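Local coordinates for protein alcohol oxidase (PDB 6F74) that binds FAD as a VAO-type flavoprotein and probably catalyses the oxygen-dependent oxidation of its substrate, at residues 186-191 and 195-200. Residues are numbered along the deposited sequence; the frame is centred on the assembly and turned at random.
Sequences KKYTSA and TKSGWT
Tyr188 carries its CG trans to the backbone N (chi1 167°), and Trp199 does the same (chi1 -179°); with both CB atoms directed at the facing segment, these rotamers bring the phenol alongside 195-200 and the indole up to the root of the tyrosine. The rings do not stack. Instead, Tyr188 CB lies 3.8 Å from Trp199 CD1, close to the indole plane, which makes this an apolar edge contact. The phenol also meets its partners by the rim: Trp199 O sits in the ring plane, 3.7 Å from Tyr188 CD2, and Ser197 OG comes within 3.8 Å of Tyr188 CE2. Ser190 N lies over one face of the same ring, 4.0 Å from its plane and nearer the margin than the centre.

Ser197 owes its position to local turn geometry. A type I beta turn runs from Thr195 to Gly198, closed by Gly198 N to Thr195 O at 3.0 Å. Ser197 OG then accepts from Trp199 N over 3.0 Å with an N-H...O angle of 156°, an ST turn that fixes the hydroxyl beside the phenol. At the margin, Lys187 CG only approaches Thr200 O, at 4.4 Å.

Only 180 Å² is buried, consistent with a small surface contact within the long loop of a beta hairpin, whose antiparallel strands are 179-185 and 203-208, away from the FAD pocket. Backbone hydrogen bonding joins Tyr188 to Gly201 just beyond the ends of those strands. Tyr188 OH is hydrogen-bonded to Glu262 OE1, and Trp199 NE1 to Ser202 O, while Tyr188, Ser197 and Trp199 all rest on Leu261 of strand 260-266, and Trp199 also reaches strand 296-306 through Lys303 and His305.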
ATOM      1  N   LYS A 186       5.697  17.391  22.077  1.00 32.65           N
ATOM      2  CA  LYS A 186       5.674  16.606  23.327  1.00 33.18           C
ATOM      3  C   LYS A 186       4.235  16.297  23.753  1.00 33.21           C
ATOM      4  O   LYS A 186       3.931  15.210  24.251  1.00 33.00           O
ATOM      5  CB  LYS A 186       6.431  17.313  24.458  1.00 34.58           C
ATOM      6  CG  LYS A 186       6.502  16.489  25.741  1.00 35.17           C
ATOM      7  CD  LYS A 186       7.274  17.193  26.866  1.00 36.64           C
ATOM      8  CE  LYS A 186       6.333  17.836  27.884  1.00 37.78           C
ATOM      9  NZ  LYS A 186       6.950  18.673  28.973  1.00 39.38           N
ATOM     10  N   LYS A 187       3.353  17.265  23.531  1.00 33.50           N
ATOM     11  CA  LYS A 187       1.920  17.114  23.799  1.00 33.57           C
ATOM     12  C   LYS A 187       1.195  17.582  22.541  1.00 32.82           C
ATOM     13  O   LYS A 187       1.457  18.669  22.037  1.00 33.01           O
ATOM     14  CB  LYS A 187       1.530  17.945  25.027  1.00 35.04           C
ATOM     15  CG  LYS A 187       2.181  17.570  26.375  1.00 35.98           C
ATOM     16  CD  LYS A 187       1.877  18.703  27.372  1.00 37.53           C
ATOM     17  CE  LYS A 187       2.402  18.462  28.776  1.00 38.67           C
ATOM     18  NZ  LYS A 187       2.063  17.128  29.332  1.00 38.36           N
ATOM     19  N   TYR A 188       0.345  16.723  21.988  1.00 31.94           N
ATOM     20  CA  TYR A 188      -0.437  17.095  20.799  1.00 31.25           C
ATOM     21  C   TYR A 188      -1.120  18.453  20.960  1.00 32.10           C
ATOM     22  O   TYR A 188      -1.860  18.662  21.914  1.00 32.99           O
ATOM     23  CB  TYR A 188      -1.493  16.028  20.553  1.00 30.60           C
ATOM     24  CG  TYR A 188      -2.588  16.353  19.562  1.00 30.12           C
ATOM     25  CD1 TYR A 188      -2.312  16.857  18.297  1.00 29.44           C
ATOM     26  CD2 TYR A 188      -3.917  16.106  19.894  1.00 30.38           C
ATOM     27  CE1 TYR A 188      -3.331  17.124  17.393  1.00 29.04           C
ATOM     28  CE2 TYR A 188      -4.942  16.363  19.003  1.00 30.01           C
ATOM     29  CZ  TYR A 188      -4.657  16.865  17.769  1.00 29.33           C
ATOM     30  OH  TYR A 188      -5.710  17.119  16.918  1.00 29.03           O
ATOM     31  N   THR A 189      -0.882  19.329  19.981  1.00 31.81           N
ATOM     32  CA  THR A 189      -1.440  20.683  19.922  1.00 32.52           C
ATOM     33  C   THR A 189      -2.148  20.819  18.579  1.00 31.62           C
ATOM     34  O   THR A 189      -1.528  20.768  17.530  1.00 30.80           O
ATOM     35  CB  THR A 189      -0.342  21.752  20.058  1.00 33.19           C
ATOM     36  OG1 THR A 189       0.397  21.487  21.236  1.00 33.96           O
ATOM     37  CG2 THR A 189      -0.940  23.173  20.147  1.00 34.10           C
ATOM     38  N   SER A 190      -3.470  20.968  18.646  1.00 31.85           N
ATOM     39  CA  SER A 190      -4.335  20.960  17.485  1.00 31.08           C
ATOM     40  C   SER A 190      -4.431  22.366  16.898  1.00 31.41           C
ATOM     41  O   SER A 190      -4.508  23.355  17.633  1.00 32.50           O
ATOM     42  CB  SER A 190      -5.727  20.442  17.856  1.00 31.27           C
ATOM     43  OG  SER A 190      -6.679  20.756  16.842  1.00 30.85           O
ATOM     44  N   ALA A 191      -4.496  22.421  15.567  1.00 30.50           N
ATOM     45  CA  ALA A 191      -4.712  23.649  14.824  1.00 30.65           C
ATOM     46  C   ALA A 191      -5.987  24.396  15.202  1.00 31.48           C
ATOM     47  O   ALA A 191      -6.027  25.619  15.077  1.00 32.07           O
ATOM     48  CB  ALA A 191      -4.697  23.358  13.323  1.00 29.49           C
ATOM     49  N   THR A 195     -10.235  19.013  21.528  1.00 34.32           N
ATOM     50  CA  THR A 195      -9.970  18.136  22.670  1.00 34.73           C
ATOM     51  C   THR A 195     -10.666  16.784  22.562  1.00 34.18           C
ATOM     52  O   THR A 195     -10.388  15.840  23.355  1.00 34.28           O
ATOM     53  CB  THR A 195     -10.365  18.835  23.978  1.00 36.29           C
ATOM     54  OG1 THR A 195     -11.580  19.591  23.792  1.00 36.91           O
ATOM     55  CG2 THR A 195      -9.258  19.810  24.413  1.00 36.89           C
ATOM     56  N   LYS A 196     -11.518  16.653  21.546  1.00 33.58           N
ATOM     57  CA  LYS A 196     -12.377  15.480  21.415  1.00 33.24           C
ATOM     58  C   LYS A 196     -11.664  14.207  20.957  1.00 32.10           C
ATOM     59  O   LYS A 196     -12.273  13.135  21.041  1.00 31.94           O
ATOM     60  CB  LYS A 196     -13.510  15.796  20.420  1.00 33.03           C
ATOM     61  CG  LYS A 196     -14.568  16.722  20.934  1.00 34.24           C
ATOM     62  CD  LYS A 196     -14.166  17.939  21.740  1.00 35.28           C
ATOM     63  CE  LYS A 196     -15.333  18.897  21.717  1.00 36.19           C
ATOM     64  NZ  LYS A 196     -15.002  20.140  22.474  1.00 37.30           N
ATOM     65  N   SER A 197     -10.411  14.291  20.510  1.00 31.41           N
ATOM     66  CA  SER A 197      -9.619  13.070  20.336  1.00 30.56           C
ATOM     67  C   SER A 197      -9.386  12.326  21.625  1.00 31.12           C
ATOM     68  O   SER A 197      -9.169  11.096  21.596  1.00 30.56           O
ATOM     69  CB  SER A 197      -8.248  13.382  19.733  1.00 29.89           C
ATOM     70  OG  SER A 197      -7.431  14.056  20.678  1.00 30.65           O
ATOM     71  N   GLY A 198      -9.340  13.069  22.740  1.00 32.25           N
ATOM     72  CA  GLY A 198      -9.027  12.494  24.042  1.00 32.92           C
ATOM     73  C   GLY A 198      -7.535  12.192  24.191  1.00 32.52           C
ATOM     74  O   GLY A 198      -7.131  11.539  25.160  1.00 32.91           O
ATOM     75  N   TRP A 199      -6.715  12.672  23.243  1.00 31.81           N
ATOM     76  CA  TRP A 199      -5.309  12.303  23.172  1.00 31.32           C
ATOM     77  C   TRP A 199      -4.478  13.422  23.771  1.00 32.13           C
ATOM     78  O   TRP A 199      -4.438  14.522  23.212  1.00 32.20           O
ATOM     79  CB  TRP A 199      -4.885  12.056  21.722  1.00 30.06           C
ATOM     80  CG  TRP A 199      -3.430  11.653  21.577  1.00 29.58           C
ATOM     81  CD1 TRP A 199      -2.408  12.416  21.078  1.00 29.42           C
ATOM     82  CD2 TRP A 199      -2.855  10.392  21.929  1.00 29.24           C
ATOM     83  NE1 TRP A 199      -1.228  11.712  21.107  1.00 29.04           N
ATOM     84  CE2 TRP A 199      -1.473  10.465  21.622  1.00 28.91           C
ATOM     85  CE3 TRP A 199      -3.370   9.211  22.487  1.00 29.24           C
ATOM     86  CZ2 TRP A 199      -0.601   9.398  21.844  1.00 28.58           C
ATOM     87  CZ3 TRP A 199      -2.493   8.143  22.716  1.00 28.89           C
ATOM     88  CH2 TRP A 199      -1.121   8.267  22.420  1.00 28.58           C
ATOM     89  N   THR A 200      -3.803  13.132  24.891  1.00 32.78           N
ATOM     90  CA  THR A 200      -2.914  14.128  25.509  1.00 33.64           C
ATOM     91  C   THR A 200      -1.461  13.623  25.506  1.00 33.25           C
ATOM     92  O   THR A 200      -0.608  14.129  26.260  1.00 34.06           O
ATOM     93  CB  THR A 200      -3.378  14.464  26.927  1.00 35.06           C
ATOM     94  OG1 THR A 200      -3.509  13.222  27.642  1.00 35.06           O
ATOM     95  CG2 THR A 200      -4.702  15.320  26.916  1.00 35.69           C
TER